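PDB 4HR6: lectin from Trichosanthes anguina, which binds galactosides through its two-domain beta-trefoil chain and is a nontoxic, three-chain homologue of the type II ribosome-inactivating proteins. Local coordinates for residues 89-94 and 218-223; 171-174 and 180-183. All blocks are in the same frame, centred on the assembly; numbering follows the deposited sequence.

Contact 1: 89-94 and 218-223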
loop_
_atom_site.group_PDB
_atom_site.type_symbol
_atom_site.label_atom_id
_atom_site.label_comp_id
_atom_site.label_asym_id
_atom_site.label_seq_id
_atom_site.Cartn_x
_atom_site.Cartn_y
_atom_site.Cartn_z
ATOM N N VAL C 89 12.589 -14.150 -2.850
ATOM C CA VAL C 89 11.945 -12.965 -3.427
ATOM C C VAL C 89 12.071 -11.805 -2.433
ATOM O O VAL C 89 11.812 -11.973 -1.233
ATOM C CB VAL C 89 10.461 -13.246 -3.731
ATOM C CG1 VAL C 89 9.800 -12.083 -4.456
ATOM C CG2 VAL C 89 10.333 -14.517 -4.556
ATOM N N SER C 90 12.502 -10.646 -2.934
ATOM C CA SER C 90 12.687 -9.429 -2.118
ATOM C C SER C 90 11.556 -8.452 -2.376
ATOM O O SER C 90 10.930 -8.468 -3.447
ATOM C CB SER C 90 14.013 -8.721 -2.453
ATOM O OG SER C 90 13.920 -7.975 -3.679
ATOM N N VAL C 91 11.336 -7.569 -1.406
ATOM C CA VAL C 91 10.324 -6.510 -1.522
ATOM C C VAL C 91 10.529 -5.640 -2.759
ATOM O O VAL C 91 9.566 -5.157 -3.343
ATOM C CB VAL C 91 10.311 -5.607 -0.262
ATOM C CG1 VAL C 91 9.363 -4.430 -0.446
ATOM C CG2 VAL C 91 9.925 -6.424 0.961
ATOM N N GLY C 92 11.780 -5.444 -3.159
ATOM C CA GLY C 92 12.091 -4.647 -4.344
ATOM C C GLY C 92 11.901 -5.329 -5.692
ATOM O O GLY C 92 12.193 -4.726 -6.725
ATOM N N GLY C 93 11.442 -6.580 -5.701
ATOM C CA GLY C 93 11.164 -7.302 -6.954
ATOM C C GLY C 93 12.312 -8.137 -7.523
ATOM O O GLY C 93 12.239 -8.608 -8.674
ATOM N N THR C 94 13.369 -8.318 -6.739
ATOM C CA THR C 94 14.479 -9.168 -7.134
ATOM C C THR C 94 14.197 -10.632 -6.761
ATOM O O THR C 94 13.900 -10.942 -5.608
ATOM C CB THR C 94 15.785 -8.762 -6.443
ATOM O OG1 THR C 94 16.064 -7.382 -6.704
ATOM C CG2 THR C 94 16.948 -9.633 -6.942
ATOM N N VAL C 218 10.584 1.395 -6.478
ATOM C CA VAL C 218 9.742 0.667 -5.533
ATOM C C VAL C 218 9.033 1.623 -4.553
ATOM O O VAL C 218 9.663 2.489 -3.916
ATOM C CB VAL C 218 10.531 -0.437 -4.788
ATOM C CG1 VAL C 218 11.737 0.125 -4.052
ATOM C CG2 VAL C 218 9.622 -1.197 -3.833
ATOM N N PHE C 219 7.715 1.451 -4.447
ATOM C CA PHE C 219 6.894 2.171 -3.466
ATOM C C PHE C 219 6.964 1.454 -2.137
ATOM O O PHE C 219 6.459 0.342 -2.002
ATOM C CB PHE C 219 5.439 2.243 -3.929
ATOM C CG PHE C 219 5.200 3.195 -5.056
ATOM C CD1 PHE C 219 5.655 2.911 -6.335
ATOM C CD2 PHE C 219 4.502 4.374 -4.848
ATOM C CE1 PHE C 219 5.419 3.785 -7.379
ATOM C CE2 PHE C 219 4.260 5.253 -5.893
ATOM C CZ PHE C 219 4.722 4.958 -7.159
ATOM N N LEU C 220 7.591 2.070 -1.149
ATOM C CA LEU C 220 7.790 1.422 0.142
ATOM C C LEU C 220 6.837 1.965 1.226
ATOM O O LEU C 220 6.116 2.946 1.021
ATOM C CB LEU C 220 9.244 1.592 0.585
ATOM C CG LEU C 220 10.312 0.971 -0.322
ATOM C CD1 LEU C 220 11.688 1.404 0.154
ATOM C CD2 LEU C 220 10.232 -0.538 -0.374
ATOM N N ALA C 221 6.884 1.336 2.386
ATOM C CA ALA C 221 5.987 1.655 3.499
ATOM C C ALA C 221 6.299 2.985 4.180
ATOM O O ALA C 221 5.500 3.471 4.959
ATOM C CB ALA C 221 6.014 0.524 4.525
ATOM N N ASP C 222 7.456 3.578 3.891
ATOM C CA ASP C 222 7.790 4.904 4.443
ATOM C C ASP C 222 7.217 6.029 3.593
ATOM O O ASP C 222 7.501 7.187 3.836
ATOM C CB ASP C 222 9.303 5.086 4.571
ATOM C CG ASP C 222 10.036 4.948 3.249
ATOM O OD1 ASP C 222 9.398 4.707 2.190
ATOM O OD2 ASP C 222 11.268 5.067 3.279
ATOM N N GLY C 223 6.429 5.692 2.585
ATOM C CA GLY C 223 5.874 6.690 1.677
ATOM C C GLY C 223 6.815 7.117 0.552
ATOM O O GLY C 223 6.425 7.907 -0.291
#
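Val91 lays its CG1 methyl against the CD2 methyl of Leu220, 4.0 Å from CG1 to CD2, in an apolar touch between the two beta-trefoil domains of the chain. Residues 89-94 form a loop of the first ricin-type trefoil. Residues 218-223 start on the short strand 218-219 of the second and run on into a turn. The two side chains cross obliquely. Val91 has CG1 anti to its backbone N (chi1 174°), which turns this branch to the other domain, whereas Leu220 leaves its backbone alongside residues 89-94, and its CD2 end bends in to meet the valine. A second touch comes from Val218, whose CG2 lies 4.0 Å from the carbonyl O of Val91 and 4.3 Å from CA of Gly92. With no side chain on Gly92, the methyl meets bare main chain. No hydrogen bond joins the segments, and they bury only 113 Å² of each other in total, so this is a small van der Waals contact near the surface. A polar bridge comes from Arg216 of the second domain, whose NH2 hydrogen-bonds both Gly92 O and Thr94 OG1. Two other chains add to the seam: Leu192 of one packs on Val91, and its Arg121 hydrogen-bonds Ala221 O, while Tyr32 of the other touches both Val91 and Ala221. Each segment carries a type I beta turn, Ser90 to Gly93 and Leu220 to Gly223, closed by hydrogen bonds from Gly93 N to Ser90 O (3.0 Å) and from Gly223 N to Leu220 O (3.2 Å). Both turns end on a glycine with positive phi. In the first loop, Ser90 OG accepts the N-H of Thr94 at 3.1 Å from N to OG, with 147° at the hydrogen.

Contact 2: 171-174 and 180-183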
loop_
_atom_site.group_PDB
_atom_site.type_symbol
_atom_site.label_atom_id
_atom_site.label_comp_id
_atom_site.label_asym_id
_atom_site.label_seq_id
_atom_site.Cartn_x
_atom_site.Cartn_y
_atom_site.Cartn_z
ATOM N N GLN C 171 -1.486 13.352 -16.165
ATOM C CA GLN C 171 -1.319 13.060 -14.741
ATOM C C GLN C 171 -1.546 11.579 -14.410
ATOM O O GLN C 171 -1.526 11.197 -13.240
ATOM C CB GLN C 171 -2.254 13.962 -13.916
ATOM C CG GLN C 171 -1.872 15.438 -14.017
ATOM C CD GLN C 171 -2.559 16.325 -12.996
ATOM O OE1 GLN C 171 -3.579 15.953 -12.419
ATOM N NE2 GLN C 171 -2.001 17.522 -12.773
ATOM N N SER C 172 -1.725 10.751 -15.440
ATOM C CA SER C 172 -2.001 9.331 -15.258
ATOM C C SER C 172 -0.786 8.477 -15.616
ATOM O O SER C 172 -0.209 8.596 -16.715
ATOM C CB SER C 172 -3.229 8.917 -16.065
ATOM O OG SER C 172 -3.422 7.512 -16.000
ATOM N N TRP C 173 -0.407 7.625 -14.666
ATOM C CA TRP C 173 0.803 6.812 -14.734
ATOM C C TRP C 173 0.462 5.341 -14.608
ATOM O O TRP C 173 -0.524 4.960 -13.947
ATOM C CB TRP C 173 1.758 7.220 -13.622
ATOM C CG TRP C 173 2.096 8.673 -13.687
ATOM C CD1 TRP C 173 1.475 9.690 -13.034
ATOM C CD2 TRP C 173 3.117 9.272 -14.488
ATOM N NE1 TRP C 173 2.055 10.895 -13.362
ATOM C CE2 TRP C 173 3.068 10.665 -14.258
ATOM C CE3 TRP C 173 4.072 8.767 -15.379
ATOM C CZ2 TRP C 173 3.941 11.560 -14.887
ATOM C CZ3 TRP C 173 4.945 9.654 -15.997
ATOM C CH2 TRP C 173 4.870 11.036 -15.750
ATOM N N ALA C 174 1.279 4.512 -15.246
ATOM C CA ALA C 174 1.081 3.084 -15.233
ATOM C C ALA C 174 2.286 2.433 -14.592
ATOM O O ALA C 174 3.416 2.615 -15.055
ATOM C CB ALA C 174 0.878 2.572 -16.640
ATOM N N THR C 180 8.872 -0.327 -13.505
ATOM C CA THR C 180 8.886 0.905 -14.257
ATOM C C THR C 180 7.620 1.706 -13.984
ATOM O O THR C 180 6.564 1.142 -13.701
ATOM C CB THR C 180 9.010 0.695 -15.781
ATOM O OG1 THR C 180 7.931 -0.116 -16.283
ATOM C CG2 THR C 180 10.375 0.105 -16.137
ATOM N N ILE C 181 7.760 3.022 -14.065
ATOM C CA ILE C 181 6.638 3.946 -14.039
ATOM C C ILE C 181 6.523 4.572 -15.413
ATOM O O ILE C 181 7.429 5.262 -15.855
ATOM C CB ILE C 181 6.842 5.042 -12.982
ATOM C CG1 ILE C 181 7.085 4.395 -11.618
ATOM C CG2 ILE C 181 5.613 5.950 -12.958
ATOM C CD1 ILE C 181 7.457 5.360 -10.507
ATOM N N ARG C 182 5.411 4.320 -16.084
ATOM C CA ARG C 182 5.256 4.682 -17.474
ATOM C C ARG C 182 4.148 5.688 -17.720
ATOM O O ARG C 182 3.153 5.733 -16.995
ATOM C CB ARG C 182 4.980 3.433 -18.303
ATOM C CG ARG C 182 6.063 2.394 -18.129
ATOM C CD ARG C 182 6.035 1.351 -19.213
ATOM N NE ARG C 182 7.079 0.360 -18.952
ATOM C CZ ARG C 182 7.527 -0.516 -19.847
ATOM N NH1 ARG C 182 7.026 -0.532 -21.075
ATOM N NH2 ARG C 182 8.475 -1.375 -19.507
ATOM N N VAL C 183 4.329 6.477 -18.781
ATOM C CA VAL C 183 3.351 7.466 -19.201
ATOM C C VAL C 183 2.169 6.668 -19.728
ATOM O O VAL C 183 2.332 5.760 -20.543
ATOM C CB VAL C 183 3.935 8.429 -20.268
ATOM C CG1 VAL C 183 2.887 9.415 -20.750
ATOM C CG2 VAL C 183 5.126 9.184 -19.689
#
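Ala174 and Arg182 grip each other by two short backbone hydrogen bonds: Ala174 N gives its hydrogen to Arg182 O, and Arg182 N returns one to Ala174 O, each at 2.8 Å between N and O. Both are nearly straight, 165° and 163° at the hydrogen. The first donor lies in the carbonyl plane of its acceptor; the second is tilted 20° from it. Arg182 O is used again by the CA-H of Trp173, a CA-H...O contact of 3.4 Å from CA to O. The next pair, Trp173 with Val183, is non-hydrogen-bonded across these strands, and their side chains diverge from each other. The six-membered part of the indole still reaches the partner strand, whose methyls come at it obliquely: CZ3 meets Val183 CG2 at 3.7 Å, and CE3 meets Ile181 CG2 at 4.0 Å. Strands 173-175 and 181-183 make a beta hairpin of the second trefoil, and Gln171-Ser172-Trp173 is a QxW signature of ricin-type lectin domains. The polar ends of the buried Gln171 and Trp173 are met from neighbouring strands and loops: Trp173 NE1 hydrogen-bonds Leu150 O, while Gln171 takes Val165 N on OE1 and reaches Glu163 O and Glu151 OE1 with NE2. Ser172 OG is hydrogen-bonded to Asp184 OD2. Arg182 is extended from CG to NE, which carries its head back along its own strand to Thr180. NE donates to Thr180 OG1, 2.8 Å from NE to OG1, and the oxygen lies close to the guanidinium plane. Asp178 completes the network, one carboxylate oxygen hydrogen-bonding Thr180 OG1 and the other forming a salt bridge with Arg182 NH2, while NH1 goes to Arg187 O and Tyr176 adds a cation-pi contact.

Overall arrangement
Contact 1 is a small, partly exposed touch across the seam of the two trefoil domains, made by methyl groups against methyl groups and main chain, with no hydrogen bond between the segments. Contact 2 is buried within the second domain and combines backbone hydrogen bonds, indole packing and an arginine network. They share no strand: contact 1 uses a loop of the first domain and strand 218-219, contact 2 the hairpin strands 173-175 and 181-183. Other chains of the assembly reach contact 1 but do not touch contact 2. The centres are 18 Å apart, yet the two meet inside the second trefoil, where Phe219 CE1 packs 4.1 Å from Ile181 CD1. Residues 218-223 thus connect seam and interior.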